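Local coordinates for GCN5-related N-acetyltransferase (Anabaena variabilis, PDB 2OZG), which binds coenzyme A as a GNAT-family acetyltransferase and probably transfers acetyl groups to amines, perhaps those of aminoglycosides, at the interface of chains A and B and the interface of chains A and C. Residues are numbered along the deposited sequence; one frame, centred on the assembly and turned at random. Chains: chain A/B/C, GCN5-related N-acetyltransferase.

Contact 1: the interface of chains A and B. Residues chain A 270-271, 273-274, 276; chain B 120, 123, 133, 284-285.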
ATOM      1  N   THR A 270      12.389  25.926   4.145  1.00 35.88           N
ATOM      2  CA  THR A 270      13.120  24.687   4.445  1.00 34.58           C
ATOM      3  C   THR A 270      14.626  24.946   4.625  1.00 33.84           C
ATOM      4  O   THR A 270      15.357  24.088   5.111  1.00 35.56           O
ATOM      5  CB  THR A 270      12.869  23.625   3.367  1.00 35.04           C
ATOM      6  OG1 THR A 270      13.044  24.186   2.071  1.00 34.37           O
ATOM      7  CG2 THR A 270      11.443  23.069   3.473  1.00 39.61           C
ATOM      8  N   LEU A 271      15.077  26.142   4.283  1.00 31.11           N
ATOM      9  CA  LEU A 271      16.498  26.464   4.460  1.00 32.33           C
ATOM     10  C   LEU A 271      16.838  26.442   5.957  1.00 32.81           C
ATOM     11  O   LEU A 271      17.939  26.064   6.353  1.00 31.25           O
ATOM     12  CB  LEU A 271      16.838  27.831   3.822  1.00 31.93           C
ATOM     13  CG  LEU A 271      18.271  28.342   4.043  1.00 32.20           C
ATOM     14  CD1 LEU A 271      19.269  27.384   3.459  1.00 32.17           C
ATOM     15  CD2 LEU A 271      18.423  29.694   3.452  1.00 33.24           C
ATOM     16  N   LEU A 273      15.504  24.471   8.347  1.00 39.68           N
ATOM     17  CA  LEU A 273      15.402  23.146   9.000  1.00 34.22           C
ATOM     18  C   LEU A 273      16.777  22.486   9.169  1.00 34.64           C
ATOM     19  O   LEU A 273      17.697  22.706   8.362  1.00 34.29           O
ATOM     20  CB  LEU A 273      14.534  22.242   8.140  1.00 35.73           C
ATOM     21  CG  LEU A 273      13.086  22.683   7.795  1.00 40.51           C
ATOM     22  CD1 LEU A 273      12.448  21.731   6.739  1.00 42.14           C
ATOM     23  CD2 LEU A 273      12.226  22.721   9.008  1.00 34.79           C
ATOM     24  N   PRO A 274      16.934  21.660  10.211  1.00 34.14           N
ATOM     25  CA  PRO A 274      18.198  20.996  10.409  1.00 34.93           C
ATOM     26  C   PRO A 274      18.497  19.954   9.346  1.00 34.01           C
ATOM     27  O   PRO A 274      19.656  19.787   9.003  1.00 32.14           O
ATOM     28  CB  PRO A 274      18.075  20.365  11.791  1.00 32.60           C
ATOM     29  CG  PRO A 274      16.701  20.448  12.157  1.00 35.53           C
ATOM     30  CD  PRO A 274      15.989  21.378  11.311  1.00 35.26           C
ATOM     31  N   GLN A 276      16.946  17.863   5.505  1.00 31.51           N
ATOM     32  CA  GLN A 276      16.023  17.935   4.383  1.00 29.79           C
ATOM     33  C   GLN A 276      14.899  16.924   4.603  1.00 32.35           C
ATOM     34  O   GLN A 276      14.831  15.906   3.937  1.00 33.22           O
ATOM     35  CB  GLN A 276      16.773  17.676   3.107  1.00 31.50           C
ATOM     36  CG  GLN A 276      17.789  18.800   2.821  1.00 33.30           C
ATOM     37  CD  GLN A 276      18.670  18.502   1.641  1.00 28.21           C
ATOM     38  OE1 GLN A 276      18.220  17.925   0.648  1.00 30.83           O
ATOM     39  NE2 GLN A 276      19.918  18.952   1.705  1.00 28.32           N
TER
ATOM     40  N   PRO B 120      24.812  15.936   1.341  1.00 33.28           N
ATOM     41  CA  PRO B 120      24.974  15.516   2.760  1.00 37.56           C
ATOM     42  C   PRO B 120      24.027  14.358   3.234  1.00 38.92           C
ATOM     43  O   PRO B 120      22.892  14.326   2.863  1.00 42.25           O
ATOM     44  CB  PRO B 120      24.566  16.782   3.532  1.00 30.93           C
ATOM     45  CG  PRO B 120      23.448  17.348   2.648  1.00 35.51           C
ATOM     46  CD  PRO B 120      23.997  17.164   1.233  1.00 35.63           C
ATOM     47  N   GLN B 123      22.895  17.264   7.385  1.00 38.16           N
ATOM     48  CA  GLN B 123      23.334  18.649   7.218  1.00 35.02           C
ATOM     49  C   GLN B 123      24.130  19.252   8.384  1.00 34.43           C
ATOM     50  O   GLN B 123      25.068  20.032   8.141  1.00 32.57           O
ATOM     51  CB  GLN B 123      22.107  19.555   6.938  1.00 35.54           C
ATOM     52  CG  GLN B 123      21.525  19.270   5.630  1.00 34.47           C
ATOM     53  CD  GLN B 123      20.478  20.234   5.177  1.00 31.45           C
ATOM     54  OE1 GLN B 123      20.393  20.464   3.981  1.00 30.66           O
ATOM     55  NE2 GLN B 123      19.678  20.822   6.108  1.00 23.15           N
ATOM     56  N   GLN B 133      23.366  24.574   1.922  1.00 33.66           N
ATOM     57  CA  GLN B 133      22.532  24.294   0.755  1.00 33.86           C
ATOM     58  C   GLN B 133      22.856  25.281  -0.329  1.00 32.38           C
ATOM     59  O   GLN B 133      22.927  26.481  -0.086  1.00 31.90           O
ATOM     60  CB  GLN B 133      21.056  24.384   1.092  1.00 32.29           C
ATOM     61  CG  GLN B 133      20.630  23.392   2.167  1.00 30.85           C
ATOM     62  CD  GLN B 133      19.142  23.361   2.322  1.00 37.76           C
ATOM     63  OE1 GLN B 133      18.476  24.295   1.891  1.00 36.88           O
ATOM     64  NE2 GLN B 133      18.595  22.250   2.901  1.00 29.31           N
ATOM     65  N   ASP B 284      16.890  16.579  -3.834  1.00 39.56           N
ATOM     66  CA  ASP B 284      17.949  16.740  -2.868  1.00 42.38           C
ATOM     67  C   ASP B 284      18.621  18.082  -3.092  1.00 39.43           C
ATOM     68  O   ASP B 284      18.675  18.579  -4.223  1.00 42.39           O
ATOM     69  CB  ASP B 284      19.000  15.645  -3.066  1.00 46.66           C
ATOM     70  CG  ASP B 284      18.529  14.294  -2.605  1.00 53.52           C
ATOM     71  OD1 ASP B 284      18.666  14.007  -1.401  1.00 65.48           O
ATOM     72  OD2 ASP B 284      18.043  13.498  -3.441  1.00 68.15           O
ATOM     73  N   ARG B 285      19.055  18.710  -2.012  1.00 33.30           N
ATOM     74  CA  ARG B 285      19.923  19.845  -2.147  1.00 33.02           C
ATOM     75  C   ARG B 285      21.327  19.437  -1.779  1.00 33.18           C
ATOM     76  O   ARG B 285      21.578  18.920  -0.731  1.00 33.53           O
ATOM     77  CB  ARG B 285      19.476  21.033  -1.325  1.00 32.39           C
ATOM     78  CG  ARG B 285      18.166  21.591  -1.806  1.00 32.74           C
ATOM     79  CD  ARG B 285      17.652  22.699  -0.895  1.00 36.70           C
ATOM     80  NE  ARG B 285      16.357  23.123  -1.371  1.00 33.96           N
ATOM     81  CZ  ARG B 285      15.509  23.871  -0.685  1.00 35.13           C
ATOM     82  NH1 ARG B 285      15.844  24.344   0.510  1.00 29.57           N
ATOM     83  NH2 ARG B 285      14.306  24.126  -1.196  1.00 34.59           N
TER
HETATM   84  O   HOH W   1      17.799  22.741   5.876  1.00 31.43           O
HETATM   85  O   HOH W   2      15.978  21.800   2.967  1.00 38.06           O
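The carboxamide of A:Gln276 reaches across to chain B and is held from both ends, in a two-fold interface of this GNAT-family protein that is possibly its dimer interface. Its OE1 accepts the backbone N of B:Arg285 at 2.9 Å along an almost straight N-H (176° at H). Its NE2 gives one hydrogen to the carbonyl O of B:Arg285 at 2.9 Å and the other to the side-chain OE1 of B:Gln123 at 2.8 Å, both acceptors lying close to the plane of the A:Gln276 amide. The side chain thus pairs with the backbone N-H and C=O of one residue of strand 279-290, and three bonds fix the rotation of the flat group. Its extended shape (chi2 173°) carries the amide to that strand.

B:Gln123 crosses A:Gln276 at about a right angle, its amide plane turned 64° away. Its NE2 donates to the carbonyl O of A:Pro274 at 3.1 Å, approaching above the carbonyl plane, and also meets a water shared with the carbonyl oxygens of A:Thr270 and A:Leu273.

Behind this shell, B:Gln133 orients B:Gln123: its NE2 lies on a lone pair of B:Gln123 OE1, which therefore accepts two N-H groups. B:Gln133 OE1 in turn takes NH1 of B:Arg285 in the guanidinium plane. A second water lies 2.7 Å from B:Gln133 NE2 and 3.2 Å from the carbonyl O of A:Thr270.

Contact 2: the interface of chains A and B. Residues chain A 127, 368-370; chain B 239, 271-272.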
ATOM      1  N   ARG A 127      -4.297  26.195 -24.187  1.00 29.20           N
ATOM      2  CA  ARG A 127      -3.285  26.565 -25.161  1.00 32.06           C
ATOM      3  C   ARG A 127      -3.931  26.924 -26.503  1.00 32.57           C
ATOM      4  O   ARG A 127      -3.406  27.785 -27.219  1.00 29.95           O
ATOM      5  CB  ARG A 127      -2.270  25.431 -25.337  1.00 27.93           C
ATOM      6  CG  ARG A 127      -1.417  25.239 -24.103  1.00 32.93           C
ATOM      7  CD  ARG A 127      -0.503  24.049 -24.213  1.00 32.59           C
ATOM      8  NE  ARG A 127       0.604  24.129 -23.267  1.00 37.40           N
ATOM      9  CZ  ARG A 127       1.377  23.097 -22.944  1.00 37.09           C
ATOM     10  NH1 ARG A 127       1.094  21.896 -23.412  1.00 33.80           N
ATOM     11  NH2 ARG A 127       2.417  23.264 -22.136  1.00 38.28           N
ATOM     12  N   THR A 368      13.395  25.175 -25.994  1.00 38.28           N
ATOM     13  CA  THR A 368      12.129  24.438 -26.056  1.00 37.30           C
ATOM     14  C   THR A 368      11.246  24.986 -27.180  1.00 38.52           C
ATOM     15  O   THR A 368      10.051  24.667 -27.280  1.00 37.40           O
ATOM     16  CB  THR A 368      11.399  24.476 -24.701  1.00 39.02           C
ATOM     17  OG1 THR A 368      11.144  25.828 -24.304  1.00 37.20           O
ATOM     18  CG2 THR A 368      12.243  23.812 -23.615  1.00 38.37           C
ATOM     19  N   GLY A 369      11.855  25.834 -28.019  1.00 32.90           N
ATOM     20  CA  GLY A 369      11.242  26.326 -29.225  1.00 34.34           C
ATOM     21  C   GLY A 369      10.107  27.311 -29.092  1.00 36.03           C
ATOM     22  O   GLY A 369       9.337  27.453 -30.025  1.00 33.68           O
ATOM     23  N   LYS A 370      10.019  28.016 -27.962  1.00 33.83           N
ATOM     24  CA  LYS A 370       8.921  28.966 -27.761  1.00 33.21           C
ATOM     25  C   LYS A 370       9.289  30.379 -28.208  1.00 35.01           C
ATOM     26  O   LYS A 370       8.436  31.295 -28.214  1.00 37.20           O
ATOM     27  CB  LYS A 370       8.530  29.000 -26.307  1.00 34.30           C
ATOM     28  CG  LYS A 370       8.297  27.622 -25.784  1.00 33.35           C
ATOM     29  CD  LYS A 370       7.370  26.807 -26.673  1.00 27.31           C
ATOM     30  CE  LYS A 370       6.788  25.617 -25.878  1.00 42.07           C
ATOM     31  NZ  LYS A 370       6.031  24.741 -26.821  1.00 42.11           N
TER
ATOM     32  N   ASN B 239      15.950  22.583 -29.670  1.00 33.98           N
ATOM     33  CA  ASN B 239      14.572  22.109 -29.638  1.00 36.96           C
ATOM     34  C   ASN B 239      14.321  20.826 -30.444  1.00 36.32           C
ATOM     35  O   ASN B 239      13.560  19.971 -30.006  1.00 35.70           O
ATOM     36  CB  ASN B 239      13.626  23.214 -30.090  1.00 40.13           C
ATOM     37  CG  ASN B 239      12.183  22.802 -29.947  1.00 42.56           C
ATOM     38  OD1 ASN B 239      11.731  22.251 -28.903  1.00 39.86           O
ATOM     39  ND2 ASN B 239      11.463  23.032 -30.995  1.00 35.54           N
ATOM     40  N   LEU B 271       7.765  21.350 -20.321  1.00 31.11           N
ATOM     41  CA  LEU B 271       7.020  22.434 -20.973  1.00 32.33           C
ATOM     42  C   LEU B 271       6.420  21.915 -22.287  1.00 32.81           C
ATOM     43  O   LEU B 271       5.332  22.320 -22.692  1.00 31.25           O
ATOM     44  CB  LEU B 271       7.928  23.663 -21.211  1.00 31.93           C
ATOM     45  CG  LEU B 271       7.301  24.825 -21.997  1.00 32.20           C
ATOM     46  CD1 LEU B 271       6.102  25.365 -21.272  1.00 32.17           C
ATOM     47  CD2 LEU B 271       8.310  25.888 -22.222  1.00 33.24           C
ATOM     48  N   LEU B 272       7.124  20.984 -22.932  1.00 32.36           N
ATOM     49  CA  LEU B 272       6.676  20.445 -24.186  1.00 35.15           C
ATOM     50  C   LEU B 272       5.618  19.332 -24.138  1.00 36.94           C
ATOM     51  O   LEU B 272       5.114  18.952 -25.163  1.00 35.18           O
ATOM     52  CB  LEU B 272       7.882  19.983 -24.993  1.00 39.14           C
ATOM     53  CG  LEU B 272       8.910  21.074 -25.330  1.00 39.67           C
ATOM     54  CD1 LEU B 272       9.918  20.504 -26.283  1.00 57.21           C
ATOM     55  CD2 LEU B 272       8.235  22.281 -25.964  1.00 47.67           C
TER
HETATM   56  O   HOH W   3       4.420  23.078 -25.261  1.00 41.51           O
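B:Leu272 and B:Leu271, at the end of a short 3-10 helix, meet A:Lys370 in a largely apolar patch of the two-fold interface. The lysine runs past both leucines in the opposite direction, and its aliphatic part does most of the touching. CE of A:Lys370 lies 3.6 Å from the CD2 methyl of B:Leu272, while CG of the lysine stands 4.0 Å from the CD2 methyl of B:Leu271. A bend at chi2 (-50°) lays the chain along these methyls, with the terminal amine still beside CD2 of B:Leu272. There NZ meets a water at 2.8 Å, and the same water lies 2.8 Å from the carbonyl O of B:Leu271, so the amine reaches the partner's backbone through a water.

That carbonyl is also approached by NH2 of A:Arg127, but the bond is weak and strongly bent (121° at H). On the other flank, CD2 of B:Leu272 packs against CB of A:Thr368, and the hydroxyl OG1 of A:Thr368 rests 3.5 Å from CD2 of B:Leu271. B:Asn239 sets its carboxamide against the A:Thr368-A:Gly369 peptide, CG lying 3.7 Å from CA of A:Gly369 in van der Waals contact.

In chain A the patch joins helix 123-128 to the turn after helix 362-367; in chain B it joins the 3-10 helix 269-272 to the start of helix 239-250.

Contact 3: the interface of chains A and B. Residues chain A 127, 132-133, 285, 360, 365, 370; chain B 267, 270-271, 276.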
ATOM      1  N   ARG A 127      -4.297  26.195 -24.187  1.00 29.20           N
ATOM      2  CA  ARG A 127      -3.285  26.565 -25.161  1.00 32.06           C
ATOM      3  C   ARG A 127      -3.931  26.924 -26.503  1.00 32.57           C
ATOM      4  O   ARG A 127      -3.406  27.785 -27.219  1.00 29.95           O
ATOM      5  CB  ARG A 127      -2.270  25.431 -25.337  1.00 27.93           C
ATOM      6  CG  ARG A 127      -1.417  25.239 -24.103  1.00 32.93           C
ATOM      7  CD  ARG A 127      -0.503  24.049 -24.213  1.00 32.59           C
ATOM      8  NE  ARG A 127       0.604  24.129 -23.267  1.00 37.40           N
ATOM      9  CZ  ARG A 127       1.377  23.097 -22.944  1.00 37.09           C
ATOM     10  NH1 ARG A 127       1.094  21.896 -23.412  1.00 33.80           N
ATOM     11  NH2 ARG A 127       2.417  23.264 -22.136  1.00 38.28           N
ATOM     12  N   GLU A 132      -0.556  29.805 -21.396  1.00 29.64           N
ATOM     13  CA  GLU A 132       0.605  28.933 -21.286  1.00 31.13           C
ATOM     14  C   GLU A 132       1.089  28.802 -19.870  1.00 29.77           C
ATOM     15  O   GLU A 132       0.862  29.662 -19.054  1.00 34.01           O
ATOM     16  CB  GLU A 132       1.757  29.412 -22.186  1.00 30.18           C
ATOM     17  CG  GLU A 132       2.983  28.439 -22.323  1.00 34.01           C
ATOM     18  CD  GLU A 132       2.588  27.010 -22.765  1.00 36.46           C
ATOM     19  OE1 GLU A 132       2.248  26.189 -21.887  1.00 37.52           O
ATOM     20  OE2 GLU A 132       2.641  26.712 -23.970  1.00 31.86           O
ATOM     21  N   GLN A 133       1.775  27.699 -19.574  1.00 33.66           N
ATOM     22  CA  GLN A 133       2.404  27.553 -18.264  1.00 33.86           C
ATOM     23  C   GLN A 133       3.159  28.808 -17.937  1.00 32.38           C
ATOM     24  O   GLN A 133       3.912  29.321 -18.759  1.00 31.90           O
ATOM     25  CB  GLN A 133       3.355  26.371 -18.232  1.00 32.29           C
ATOM     26  CG  GLN A 133       2.666  25.044 -18.524  1.00 30.85           C
ATOM     27  CD  GLN A 133       3.582  23.888 -18.278  1.00 37.76           C
ATOM     28  OE1 GLN A 133       4.792  24.082 -18.227  1.00 36.88           O
ATOM     29  NE2 GLN A 133       3.007  22.665 -18.069  1.00 29.31           N
ATOM     30  N   ARG A 285       1.361  23.739 -12.323  1.00 33.30           N
ATOM     31  CA  ARG A 285       1.635  24.979 -12.990  1.00 33.02           C
ATOM     32  C   ARG A 285       0.334  25.599 -13.430  1.00 33.18           C
ATOM     33  O   ARG A 285      -0.454  25.001 -14.101  1.00 33.53           O
ATOM     34  CB  ARG A 285       2.579  24.825 -14.161  1.00 32.39           C
ATOM     35  CG  ARG A 285       3.955  24.401 -13.725  1.00 32.74           C
ATOM     36  CD  ARG A 285       4.863  24.115 -14.914  1.00 36.70           C
ATOM     37  NE  ARG A 285       6.132  23.635 -14.419  1.00 33.96           N
ATOM     38  CZ  ARG A 285       7.057  23.048 -15.159  1.00 35.13           C
ATOM     39  NH1 ARG A 285       6.887  22.918 -16.470  1.00 29.57           N
ATOM     40  NH2 ARG A 285       8.152  22.569 -14.572  1.00 34.59           N
ATOM     41  N   PHE A 360      10.445  30.539 -17.142  1.00 32.54           N
ATOM     42  CA  PHE A 360      11.585  30.076 -17.920  1.00 33.76           C
ATOM     43  C   PHE A 360      12.314  31.250 -18.488  1.00 34.62           C
ATOM     44  O   PHE A 360      11.690  32.287 -18.809  1.00 31.76           O
ATOM     45  CB  PHE A 360      11.105  29.131 -19.041  1.00 35.36           C
ATOM     46  CG  PHE A 360      10.492  27.871 -18.494  1.00 33.87           C
ATOM     47  CD1 PHE A 360      11.253  27.014 -17.749  1.00 35.50           C
ATOM     48  CD2 PHE A 360       9.157  27.575 -18.704  1.00 34.68           C
ATOM     49  CE1 PHE A 360      10.697  25.831 -17.214  1.00 41.91           C
ATOM     50  CE2 PHE A 360       8.611  26.420 -18.189  1.00 39.76           C
ATOM     51  CZ  PHE A 360       9.364  25.568 -17.439  1.00 37.64           C
ATOM     52  N   LEU A 365      13.451  29.114 -23.094  1.00 36.02           N
ATOM     53  CA  LEU A 365      12.367  29.209 -24.067  1.00 36.59           C
ATOM     54  C   LEU A 365      12.875  28.998 -25.531  1.00 35.58           C
ATOM     55  O   LEU A 365      12.215  28.376 -26.381  1.00 33.41           O
ATOM     56  CB  LEU A 365      11.646  30.533 -23.878  1.00 34.42           C
ATOM     57  CG  LEU A 365      10.891  30.665 -22.545  1.00 34.91           C
ATOM     58  CD1 LEU A 365      10.407  32.096 -22.256  1.00 34.99           C
ATOM     59  CD2 LEU A 365       9.685  29.649 -22.476  1.00 39.48           C
ATOM     60  N   LYS A 370      10.019  28.016 -27.962  1.00 33.83           N
ATOM     61  CA  LYS A 370       8.921  28.966 -27.761  1.00 33.21           C
ATOM     62  C   LYS A 370       9.289  30.379 -28.208  1.00 35.01           C
ATOM     63  O   LYS A 370       8.436  31.295 -28.214  1.00 37.20           O
ATOM     64  CB  LYS A 370       8.530  29.000 -26.307  1.00 34.30           C
ATOM     65  CG  LYS A 370       8.297  27.622 -25.784  1.00 33.35           C
ATOM     66  CD  LYS A 370       7.370  26.807 -26.673  1.00 27.31           C
ATOM     67  CE  LYS A 370       6.788  25.617 -25.878  1.00 42.07           C
ATOM     68  NZ  LYS A 370       6.031  24.741 -26.821  1.00 42.11           N
TER
ATOM     69  N   ASP B 267      11.801  22.026 -14.070  1.00 34.33           N
ATOM     70  CA  ASP B 267      12.216  21.400 -15.293  1.00 39.67           C
ATOM     71  C   ASP B 267      11.544  22.015 -16.537  1.00 35.72           C
ATOM     72  O   ASP B 267      10.340  22.126 -16.613  1.00 39.23           O
ATOM     73  CB  ASP B 267      11.923  19.912 -15.195  1.00 38.42           C
ATOM     74  CG  ASP B 267      11.925  19.220 -16.541  1.00 43.80           C
ATOM     75  OD1 ASP B 267      13.000  18.900 -17.045  1.00 39.33           O
ATOM     76  OD2 ASP B 267      10.817  18.962 -17.067  1.00 40.57           O
ATOM     77  N   THR B 270       9.408  19.393 -19.449  1.00 35.88           N
ATOM     78  CA  THR B 270       7.969  19.162 -19.252  1.00 34.58           C
ATOM     79  C   THR B 270       7.123  20.274 -19.896  1.00 33.84           C
ATOM     80  O   THR B 270       5.913  20.136 -20.045  1.00 35.56           O
ATOM     81  CB  THR B 270       7.635  19.007 -17.764  1.00 35.04           C
ATOM     82  OG1 THR B 270       8.234  20.056 -17.011  1.00 34.37           O
ATOM     83  CG2 THR B 270       8.148  17.664 -17.229  1.00 39.61           C
ATOM     84  N   LEU B 271       7.765  21.350 -20.321  1.00 31.11           N
ATOM     85  CA  LEU B 271       7.020  22.434 -20.973  1.00 32.33           C
ATOM     86  C   LEU B 271       6.420  21.915 -22.287  1.00 32.81           C
ATOM     87  O   LEU B 271       5.332  22.320 -22.692  1.00 31.25           O
ATOM     88  CB  LEU B 271       7.928  23.663 -21.211  1.00 31.93           C
ATOM     89  CG  LEU B 271       7.301  24.825 -21.997  1.00 32.20           C
ATOM     90  CD1 LEU B 271       6.102  25.365 -21.272  1.00 32.17           C
ATOM     91  CD2 LEU B 271       8.310  25.888 -22.222  1.00 33.24           C
ATOM     92  N   GLN B 276       0.324  18.045 -17.631  1.00 31.51           N
ATOM     93  CA  GLN B 276       1.252  17.982 -16.513  1.00 29.79           C
ATOM     94  C   GLN B 276       1.214  16.577 -15.916  1.00 32.35           C
ATOM     95  O   GLN B 276       0.692  16.367 -14.835  1.00 33.22           O
ATOM     96  CB  GLN B 276       0.883  19.033 -15.503  1.00 31.50           C
ATOM     97  CG  GLN B 276       1.089  20.451 -16.076  1.00 33.30           C
ATOM     98  CD  GLN B 276       0.583  21.528 -15.158  1.00 28.21           C
ATOM     99  OE1 GLN B 276       0.705  21.424 -13.936  1.00 30.83           O
ATOM    100  NE2 GLN B 276       0.070  22.608 -15.739  1.00 28.32           N
TER
HETATM  101  O   HOH W   4       3.163  20.842 -20.593  1.00 31.43           O
HETATM  102  O   HOH W   5       4.387  20.542 -17.265  1.00 38.06           O
HETATM  103  O   HOH W   6       4.420  23.078 -25.261  1.00 41.51           O
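B:Leu271 enters chain A from a 3-10 turn, 269-272, with helical backbone angles (-64/-32), facing strand 279-290 and the start of strand 132-143. In this GNAT-family protein the leucine packs between residues of two regions of the partner, the acetyltransferase region and the sterol-carrier-like region. With CG anti to the backbone N (chi1 175°), its two methyls divide the work. CD2 packs against CD2 of A:Leu365 and the ring atom CD2 of A:Phe360, each at 4.0 Å; CD1 of B:Leu271 faces the polar side, 3.6 Å from the amide OE1 of A:Gln133.

A:Arg285 passes beside this leucine and reaches the start of the turn. Its NH2 donates to the carbonyl O of B:Asp267 at 3.0 Å, the acceptor lying somewhat out of the guanidinium plane, while its NH1 makes a weak bond to OG1 of B:Thr270. B:Asp267 holds that threonine through OD2, which accepts both OG1 and the backbone N of B:Thr270.

Farther along, A:Arg127 grips A:Glu132 side-on in a salt bridge, NE and NH2 converging on one carboxylate oxygen, OE1, nearly in the guanidinium plane. The backbone N of A:Gln133 adds a third bond to OE1 of A:Glu132 at 2.8 Å, on the anti lone pair of that oxygen.

Contact 4: the interface of chains A and C. Residues chain A 28, 34-35; chain C 197-198, 200.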
ATOM      1  N   GLU A  28     -21.586  21.404 -10.110  1.00 37.89           N
ATOM      2  CA  GLU A  28     -21.528  20.270  -9.176  1.00 37.46           C
ATOM      3  C   GLU A  28     -21.130  18.952  -9.839  1.00 34.44           C
ATOM      4  O   GLU A  28     -20.347  18.133  -9.287  1.00 35.32           O
ATOM      5  CB  GLU A  28     -22.853  20.034  -8.505  1.00 39.06           C
ATOM      6  CG  GLU A  28     -23.145  21.026  -7.491  1.00 49.34           C
ATOM      7  CD  GLU A  28     -24.406  20.735  -6.689  1.00 63.14           C
ATOM      8  OE1 GLU A  28     -24.957  19.590  -6.782  1.00 62.02           O
ATOM      9  OE2 GLU A  28     -24.815  21.677  -5.947  1.00 70.60           O
ATOM     10  N   SER A  34     -20.143  17.634  -3.595  1.00 51.40           N
ATOM     11  CA  SER A  34     -21.229  16.992  -2.859  1.00 55.99           C
ATOM     12  C   SER A  34     -22.525  17.760  -3.168  1.00 56.58           C
ATOM     13  O   SER A  34     -22.488  18.964  -3.473  1.00 53.67           O
ATOM     14  CB  SER A  34     -20.942  17.010  -1.360  1.00 56.38           C
ATOM     15  OG  SER A  34     -19.632  16.529  -1.106  1.00 61.48           O
ATOM     16  N   PHE A  35     -23.661  17.071  -3.079  1.00 58.08           N
ATOM     17  CA  PHE A  35     -24.954  17.715  -3.347  1.00 58.86           C
ATOM     18  C   PHE A  35     -25.139  19.081  -2.616  1.00 56.29           C
ATOM     19  O   PHE A  35     -24.942  19.204  -1.394  1.00 54.72           O
ATOM     20  CB  PHE A  35     -26.153  16.782  -3.067  1.00 61.45           C
ATOM     21  CG  PHE A  35     -27.467  17.476  -3.270  1.00 66.65           C
ATOM     22  CD1 PHE A  35     -27.886  17.812  -4.559  1.00 70.39           C
ATOM     23  CD2 PHE A  35     -28.236  17.881  -2.186  1.00 68.76           C
ATOM     24  CE1 PHE A  35     -29.074  18.510  -4.767  1.00 74.37           C
ATOM     25  CE2 PHE A  35     -29.432  18.573  -2.385  1.00 71.45           C
ATOM     26  CZ  PHE A  35     -29.851  18.887  -3.677  1.00 72.16           C
TER
ATOM     27  N   ASP C 197     -27.360  11.230   0.754  1.00 50.32           N
ATOM     28  CA  ASP C 197     -27.598  12.714   0.734  1.00 54.33           C
ATOM     29  C   ASP C 197     -26.380  13.417   0.138  1.00 56.85           C
ATOM     30  O   ASP C 197     -26.495  14.440  -0.532  1.00 59.94           O
ATOM     31  CB  ASP C 197     -27.860  13.279   2.127  1.00 55.96           C
ATOM     32  CG  ASP C 197     -29.227  12.903   2.678  1.00 61.95           C
ATOM     33  OD1 ASP C 197     -29.641  11.737   2.516  1.00 63.93           O
ATOM     34  OD2 ASP C 197     -29.866  13.776   3.316  1.00 65.05           O
ATOM     35  N   THR C 198     -25.227  12.824   0.444  1.00 58.71           N
ATOM     36  CA  THR C 198     -23.911  13.100  -0.107  1.00 58.80           C
ATOM     37  C   THR C 198     -23.921  13.237  -1.624  1.00 59.21           C
ATOM     38  O   THR C 198     -23.289  14.128  -2.193  1.00 62.96           O
ATOM     39  CB  THR C 198     -23.082  11.773   0.077  1.00 58.07           C
ATOM     40  OG1 THR C 198     -23.174  11.308   1.426  1.00 67.87           O
ATOM     41  CG2 THR C 198     -21.632  11.857  -0.397  1.00 57.62           C
ATOM     42  N   THR C 200     -25.361  12.681  -5.874  1.00 48.89           N
ATOM     43  CA  THR C 200     -26.306  12.990  -6.905  1.00 45.38           C
ATOM     44  C   THR C 200     -26.333  11.798  -7.843  1.00 41.78           C
ATOM     45  O   THR C 200     -25.307  11.160  -8.110  1.00 36.07           O
ATOM     46  CB  THR C 200     -25.908  14.283  -7.659  1.00 45.34           C
ATOM     47  OG1 THR C 200     -25.787  15.360  -6.718  1.00 43.18           O
ATOM     48  CG2 THR C 200     -26.948  14.651  -8.731  1.00 44.58           C
TER
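The backbone N of A:Phe35 donates to the carbonyl O of C:Thr198 at 3.1 Å, a nearly straight bond (171° at H). The donor stands above the carbonyl plane, 41° out of it, and so approaches away from the lone-pair directions. Both partners lie in loops of this GNAT-family protein, and main-chain atoms make this bond.

Around it lie van der Waals contacts. A:Phe35 has CG anti to its backbone N (chi1 177°), which directs the ring away from the bonded N-H and puts its base beside chain C. The CB methylene of A:Phe35 lies 3.5 Å from the carbonyl O of C:Asp197, so two successive carbonyls of the loop face the same residue. C:Thr200 crosses the phenylalanine at about a right angle, with its hydroxyl toward both CB and the ring atom CD1. A:Ser34 contributes mainly its backbone, CA resting 3.6 Å from the carbonyl O of C:Thr198.

A:Glu28, on helix 20-30, borders the patch and buries little surface. The whole A-C interface is not an exact two-fold, and whether it forms in solution the structure alone does not show. The hydroxyl OG1 of C:Thr200 lies 3.9 Å from CD1 of the A:Phe35 ring.

Contacts 2 and 3 adjoin, their C-alpha centres about 7 Å apart, and share A:Arg127, A:Lys370 and B:Leu271. Contact 1 lies about 28 Å from contact 3 and 32 Å from contact 2, between C-alpha centres, yet much of it is the twin of contact 3: the 3-10 helix 269-272 and Gln276 of one subunit meet Gln133 and Arg285 of the other at both places. The two-fold A-B interface therefore carries the same contact twice, with the chains exchanged. Contact 4, 35 to 44 Å from the others, uses different elements and links this pair to chain C within the deposited six-chain assembly, whose biological relevance the structure alone does not show.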